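Local coordinates for protein interpain A (Prevotella intermedia, PDB 3BB7) that probably cleaves proteins as a C10-family cysteine peptidase and is made as a zymogen, represented here by part of its propeptide and its catalytic domain, at residues Asn126-Pro131 and Gly248-Tyr253. The protein carries 1 engineered substitution. Numbering follows the deposited sequence. Where two conformers were deposited one is given.
Sequences NYFKYP and GHPLIY
Tyr127 and Phe128, in the last turn of helix 116-128, meet the short link Gly248-Pro250 that runs from helix 234-246 into strand 251-255. The backbones stay well apart: Tyr127 and Pro250 are the nearest pair, 8.3 Å between their CA atoms. Both helices stop here, the first at Lys129 and the second at Gly248, each with positive phi; at Gly248 two bonds back into the last turn make a Schellman motif.

No direct hydrogen bond joins the two segments. Tyr127 has CG anti to its backbone N (chi1 173°), which sends CG out from the helix on the side of Pro250. The proline crosses the tyrosine side chain at about a right angle, laying CG over one face of the ring, displaced toward the rim on the CD2 side; this CH-pi contact measures 4.1 Å from Pro250 CG to the ring centroid. Phe128 comes in beside the tyrosine ring and meets the proline tip to tip, CZ lying 3.7 Å from Pro250 CD. The same CZ has His249 CA at the ring edge, while Tyr127 CD2 sits over the centre of the Phe128 ring, 3.7 Å above its plane, and Phe128 CE2 lies at the edge of the tyrosine ring.

Water 1 closes the polar side, lying in the plane of the Tyr127 ring. It is 2.8 Å from Tyr127 OH and donates to Gly248 O at 2.6 Å, bridging a phenol and a carbonyl. Beyond the contact, His249 ND1 bonds back to Glu244.

Away from the predicted catalytic residues, a helix end packs on the link into a strand, and Ile252 of that strand touches Thr121 and Val124 farther up the helix. This helix begins at the predicted nucleophile position, occupied by the engineered Ala116, and packs against the antiparallel sheet as in papain-like peptidases of this clan.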
loop_
_atom_site.group_PDB
_atom_site.type_symbol
_atom_site.label_atom_id
_atom_site.label_comp_id
_atom_site.label_asym_id
_atom_site.label_seq_id
_atom_site.Cartn_x
_atom_site.Cartn_y
_atom_site.Cartn_z
ATOM N N ASN A 126 -11.952 4.487 3.314
ATOM C CA ASN A 126 -12.905 5.014 2.362
ATOM C C ASN A 126 -13.687 3.888 1.669
ATOM O O ASN A 126 -14.855 4.037 1.324
ATOM C CB ASN A 126 -12.209 5.864 1.291
ATOM C CG ASN A 126 -13.210 6.427 0.292
ATOM O OD1 ASN A 126 -14.085 7.241 0.647
ATOM N ND2 ASN A 126 -13.087 5.996 -0.963
ATOM N N TYR A 127 -13.022 2.764 1.411
ATOM C CA TYR A 127 -13.719 1.605 0.829
ATOM C C TYR A 127 -14.910 1.200 1.713
ATOM O O TYR A 127 -16.025 0.911 1.214
ATOM C CB TYR A 127 -12.732 0.449 0.636
ATOM C CG TYR A 127 -13.448 -0.808 0.205
ATOM C CD1 TYR A 127 -13.889 -0.963 -1.118
ATOM C CD2 TYR A 127 -13.743 -1.800 1.128
ATOM C CE1 TYR A 127 -14.576 -2.111 -1.514
ATOM C CE2 TYR A 127 -14.455 -2.985 0.737
ATOM C CZ TYR A 127 -14.850 -3.117 -0.585
ATOM O OH TYR A 127 -15.570 -4.218 -1.002
ATOM N N PHE A 128 -14.695 1.190 3.033
ATOM C CA PHE A 128 -15.766 0.827 3.978
ATOM C C PHE A 128 -16.712 1.943 4.353
ATOM O O PHE A 128 -17.793 1.671 4.893
ATOM C CB PHE A 128 -15.135 0.274 5.256
ATOM C CG PHE A 128 -14.480 -1.074 5.054
ATOM C CD1 PHE A 128 -15.269 -2.197 4.767
ATOM C CD2 PHE A 128 -13.103 -1.202 5.097
ATOM C CE1 PHE A 128 -14.696 -3.452 4.566
ATOM C CE2 PHE A 128 -12.495 -2.455 4.866
ATOM C CZ PHE A 128 -13.296 -3.565 4.613
ATOM N N LYS A 129 -16.316 3.189 4.083
ATOM C CA LYS A 129 -17.077 4.373 4.493
ATOM C C LYS A 129 -17.375 4.312 5.996
ATOM O O LYS A 129 -18.518 4.494 6.450
ATOM C CB LYS A 129 -18.344 4.562 3.657
ATOM C CG LYS A 129 -17.999 4.953 2.237
ATOM C CD LYS A 129 -19.159 4.733 1.297
ATOM C CE LYS A 129 -18.637 4.769 -0.140
ATOM N NZ LYS A 129 -17.153 4.485 -0.240
ATOM N N TYR A 130 -16.317 4.045 6.758
ATOM C CA TYR A 130 -16.452 3.767 8.192
ATOM C C TYR A 130 -15.138 4.134 8.842
ATOM O O TYR A 130 -14.105 3.920 8.233
ATOM C CB TYR A 130 -16.765 2.272 8.379
ATOM C CG TYR A 130 -16.979 1.810 9.805
ATOM C CD1 TYR A 130 -18.251 1.771 10.362
ATOM C CD2 TYR A 130 -15.898 1.364 10.580
ATOM C CE1 TYR A 130 -18.427 1.334 11.672
ATOM C CE2 TYR A 130 -16.069 0.933 11.875
ATOM C CZ TYR A 130 -17.338 0.907 12.408
ATOM O OH TYR A 130 -17.477 0.474 13.713
ATOM N N PRO A 131 -15.173 4.709 10.050
ATOM C CA PRO A 131 -16.320 4.995 10.902
ATOM C C PRO A 131 -17.045 6.274 10.500
ATOM O O PRO A 131 -16.545 7.058 9.648
ATOM C CB PRO A 131 -15.676 5.156 12.281
ATOM C CG PRO A 131 -14.364 5.808 11.957
ATOM C CD PRO A 131 -13.905 5.140 10.680
ATOM N N GLY A 248 -13.954 -9.894 1.304
ATOM C CA GLY A 248 -14.127 -8.502 0.869
ATOM C C GLY A 248 -13.398 -7.506 1.766
ATOM O O GLY A 248 -13.888 -6.376 1.979
ATOM N N HIS A 249 -12.236 -7.918 2.295
ATOM C CA HIS A 249 -11.448 -7.051 3.160
ATOM C C HIS A 249 -10.107 -6.670 2.555
ATOM O O HIS A 249 -9.144 -7.448 2.641
ATOM C CB HIS A 249 -11.148 -7.752 4.484
ATOM C CG HIS A 249 -12.359 -8.205 5.239
ATOM N ND1 HIS A 249 -12.273 -9.147 6.239
ATOM C CD2 HIS A 249 -13.660 -7.837 5.172
ATOM C CE1 HIS A 249 -13.477 -9.354 6.754
ATOM N NE2 HIS A 249 -14.337 -8.567 6.130
ATOM N N PRO A 250 -10.006 -5.465 1.964
ATOM C CA PRO A 250 -8.705 -5.033 1.437
ATOM C C PRO A 250 -7.742 -4.882 2.598
ATOM O O PRO A 250 -8.173 -4.574 3.741
ATOM C CB PRO A 250 -9.000 -3.674 0.818
ATOM C CG PRO A 250 -10.508 -3.568 0.695
ATOM C CD PRO A 250 -11.083 -4.479 1.757
ATOM N N LEU A 251 -6.455 -5.116 2.328
ATOM C CA LEU A 251 -5.411 -5.168 3.355
ATOM C C LEU A 251 -4.391 -4.045 3.254
ATOM O O LEU A 251 -3.832 -3.834 2.193
ATOM C CB LEU A 251 -4.654 -6.499 3.290
ATOM C CG LEU A 251 -5.525 -7.750 3.505
ATOM C CD1 LEU A 251 -4.745 -8.995 3.191
ATOM C CD2 LEU A 251 -6.000 -7.801 4.927
ATOM N N ILE A 252 -4.145 -3.342 4.353
ATOM C CA ILE A 252 -3.047 -2.387 4.423
ATOM C C ILE A 252 -1.763 -3.216 4.550
ATOM O O ILE A 252 -1.682 -4.114 5.410
ATOM C CB ILE A 252 -3.231 -1.512 5.684
ATOM C CG1 ILE A 252 -4.562 -0.737 5.603
ATOM C CG2 ILE A 252 -2.020 -0.587 5.902
ATOM C CD1 ILE A 252 -5.018 -0.132 6.935
ATOM N N TYR A 253 -0.767 -2.969 3.697
ATOM C CA TYR A 253 0.407 -3.837 3.618
ATOM C C TYR A 253 1.650 -2.962 3.442
ATOM O O TYR A 253 1.613 -1.970 2.720
ATOM C CB TYR A 253 0.233 -4.728 2.393
ATOM C CG TYR A 253 1.087 -5.992 2.301
ATOM C CD1 TYR A 253 0.533 -7.240 2.578
ATOM C CD2 TYR A 253 2.440 -5.932 1.949
ATOM C CE1 TYR A 253 1.277 -8.399 2.461
ATOM C CE2 TYR A 253 3.214 -7.099 1.824
ATOM C CZ TYR A 253 2.625 -8.333 2.094
ATOM O OH TYR A 253 3.377 -9.493 1.955
HETATM O O HOH W 1 -16.340 -5.771 1.181
#